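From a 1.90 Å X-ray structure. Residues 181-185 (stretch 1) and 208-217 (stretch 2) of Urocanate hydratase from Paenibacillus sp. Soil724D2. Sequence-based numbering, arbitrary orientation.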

# COMPACT_ATOMS: atom_id res chain seq x y z
N ALA A 181 -8.27 32.40 22.91
CA ALA A 181 -8.89 31.54 23.91
C ALA A 181 -8.08 31.54 25.19
O ALA A 181 -6.92 31.92 25.23
N ALA A 182 -8.73 31.09 26.26
CA ALA A 182 -8.03 30.77 27.50
C ALA A 182 -7.89 29.25 27.51
O ALA A 182 -8.88 28.53 27.60
N ILE A 183 -6.66 28.76 27.41
CA ILE A 183 -6.46 27.33 27.16
C ILE A 183 -5.63 26.74 28.30
O ILE A 183 -4.55 27.24 28.63
N LEU A 184 -6.16 25.67 28.90
CA LEU A 184 -5.48 24.89 29.93
C LEU A 184 -4.98 23.58 29.32
O LEU A 184 -5.78 22.79 28.80
N CYS A 185 -3.68 23.33 29.41
CA CYS A 185 -3.07 22.11 28.86
C CYS A 185 -2.51 21.26 29.98
O CYS A 185 -1.56 21.67 30.66
N SER A 208 -0.65 23.56 40.43
CA SER A 208 -1.89 23.65 41.17
C SER A 208 -3.07 23.84 40.23
O SER A 208 -3.11 24.83 39.48
N LEU A 209 -4.05 22.94 40.29
CA LEU A 209 -5.25 23.11 39.48
C LEU A 209 -6.04 24.35 39.89
O LEU A 209 -6.60 25.04 39.04
N ASP A 210 -6.14 24.62 41.19
CA ASP A 210 -6.83 25.83 41.63
C ASP A 210 -6.20 27.07 41.01
O ASP A 210 -6.91 27.97 40.54
N GLU A 211 -4.87 27.15 41.05
CA GLU A 211 -4.19 28.30 40.46
C GLU A 211 -4.45 28.37 38.96
O GLU A 211 -4.70 29.46 38.40
N ALA A 212 -4.42 27.22 38.28
CA ALA A 212 -4.68 27.21 36.85
C ALA A 212 -6.07 27.74 36.55
O ALA A 212 -6.24 28.54 35.62
N LEU A 213 -7.08 27.27 37.30
CA LEU A 213 -8.45 27.71 37.04
C LEU A 213 -8.64 29.18 37.38
O LEU A 213 -9.40 29.88 36.71
N LEU A 214 -7.95 29.67 38.42
CA LEU A 214 -8.01 31.10 38.71
C LEU A 214 -7.50 31.92 37.53
O LEU A 214 -8.14 32.89 37.12
N TRP A 215 -6.34 31.54 36.99
CA TRP A 215 -5.82 32.19 35.78
C TRP A 215 -6.80 32.10 34.60
O TRP A 215 -7.01 33.08 33.87
N ILE A 216 -7.37 30.92 34.37
CA ILE A 216 -8.32 30.78 33.28
C ILE A 216 -9.52 31.68 33.52
O ILE A 216 -10.02 32.34 32.61
N GLU A 217 -9.99 31.73 34.76
CA GLU A 217 -11.17 32.54 35.05
C GLU A 217 -10.91 34.02 34.80
O GLU A 217 -11.72 34.71 34.16

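Strand 182-185 packs against helix 209-217, and the two run nearly antiparallel, at 163°. Their axes come within 8.6 Å, and the contact is apolar. No hydrogen bond crosses between the stretches.

Ala 181 precedes the strand and does not reach the helix. Ala 182 is the first residue to point toward it. The backbones come close here, with Ala 182 CA 5.8 Å from Ile 216 CA. Ala 182 CB lies 4.1 Å from Ile 216 CD1.

Ile 183 points away, in keeping with the alternation of a strand. Its side chain is t at chi1 and t at chi2. It still meets the helix through its backbone, where Ile 183 C is 3.8 Å from Ile 216 CD1.

Leu 184 points toward the helix again, with chi1 t and chi2 p. Leu 184 CD1 sits 3.7 Å from Ala 212 CB, and Leu 184 CD2 is 4.4 Å from Leu 209 CD1. Leu 184 CB is 4.1 Å from Ile 216 CD1. The leucine thus touches three helix residues. Cys 185, chi1 m, makes no contact with the helix.

On the helix, Ile 216 has the largest covered area. Its CA-to-CB bond points sideways, but the m, m rotamer brings CD1 nearer the strand, against the side chains of Ala 182 and Leu 184. Ala 212 points toward the strand one turn earlier. Leu 209 starts sideways, and its t, p side chain ends nearer to Leu 184.

The polar side chains lie outside this contact. Ser 208, chi1 t, caps the helix: Glu 211 N donates to Ser 208 OG at 3.1 Å, nearly straight at 171°. Asp 210 OD1 is hydrogen-bonded elsewhere in the structure.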

# COMPACT_ATOMS: atom_id res chain seq x y z
CB ALA A 181 -9.02 30.09 23.39
CB ALA A 182 -8.82 31.26 28.72
CB ILE A 183 -5.79 27.09 25.78
CG1 ILE A 183 -5.72 25.56 25.49
CG2 ILE A 183 -4.44 27.79 25.66
CD1 ILE A 183 -5.45 25.20 23.97
CB LEU A 184 -6.45 24.60 31.07
CG LEU A 184 -5.91 23.81 32.26
CD1 LEU A 184 -4.63 24.47 32.82
CD2 LEU A 184 -7.01 23.63 33.33
CB CYS A 185 -1.96 22.48 27.88
SG CYS A 185 -2.53 23.60 26.59
CB SER A 208 -1.81 24.81 42.17
OG SER A 208 -3.09 25.13 42.58
CB LEU A 209 -6.13 21.86 39.58
CG LEU A 209 -7.52 21.97 38.98
CD1 LEU A 209 -7.45 22.23 37.47
CD2 LEU A 209 -8.38 20.73 39.27
CB ASP A 210 -6.84 25.93 43.15
CG ASP A 210 -7.74 24.90 43.81
OD1 ASP A 210 -8.53 24.23 43.09
OD2 ASP A 210 -7.70 24.79 45.05
CB GLU A 211 -2.70 28.24 40.74
CG GLU A 211 -1.95 29.39 40.14
CD GLU A 211 -0.54 29.51 40.66
OE1 GLU A 211 0.28 28.61 40.38
OE2 GLU A 211 -0.22 30.56 41.25
CB ALA A 212 -4.52 25.80 36.28
CB LEU A 213 -9.45 26.86 37.83
CG LEU A 213 -9.55 25.38 37.46
CD1 LEU A 213 -10.28 24.61 38.55
CD2 LEU A 213 -10.26 25.21 36.11
CB LEU A 214 -7.19 31.41 39.97
CG LEU A 214 -6.95 32.89 40.24
CD1 LEU A 214 -8.29 33.53 40.62
CD2 LEU A 214 -5.92 33.10 41.34
CB TRP A 215 -4.48 31.56 35.42
CG TRP A 215 -3.37 31.92 36.34
CD1 TRP A 215 -3.38 32.90 37.29
CD2 TRP A 215 -2.10 31.27 36.45
NE1 TRP A 215 -2.17 32.92 37.96
CE2 TRP A 215 -1.37 31.92 37.46
CE3 TRP A 215 -1.51 30.18 35.78
CZ2 TRP A 215 -0.08 31.54 37.82
CZ3 TRP A 215 -0.22 29.79 36.13
CH2 TRP A 215 0.48 30.47 37.15
CB ILE A 216 -8.78 29.32 33.12
CG1 ILE A 216 -7.61 28.40 32.70
CG2 ILE A 216 -9.97 29.29 32.17
CD1 ILE A 216 -6.99 28.67 31.32
CB GLU A 217 -11.61 32.30 36.49
CG GLU A 217 -12.92 32.97 36.78
CD GLU A 217 -13.51 32.55 38.10
OE1 GLU A 217 -14.73 32.74 38.25
OE2 GLU A 217 -12.76 32.04 38.98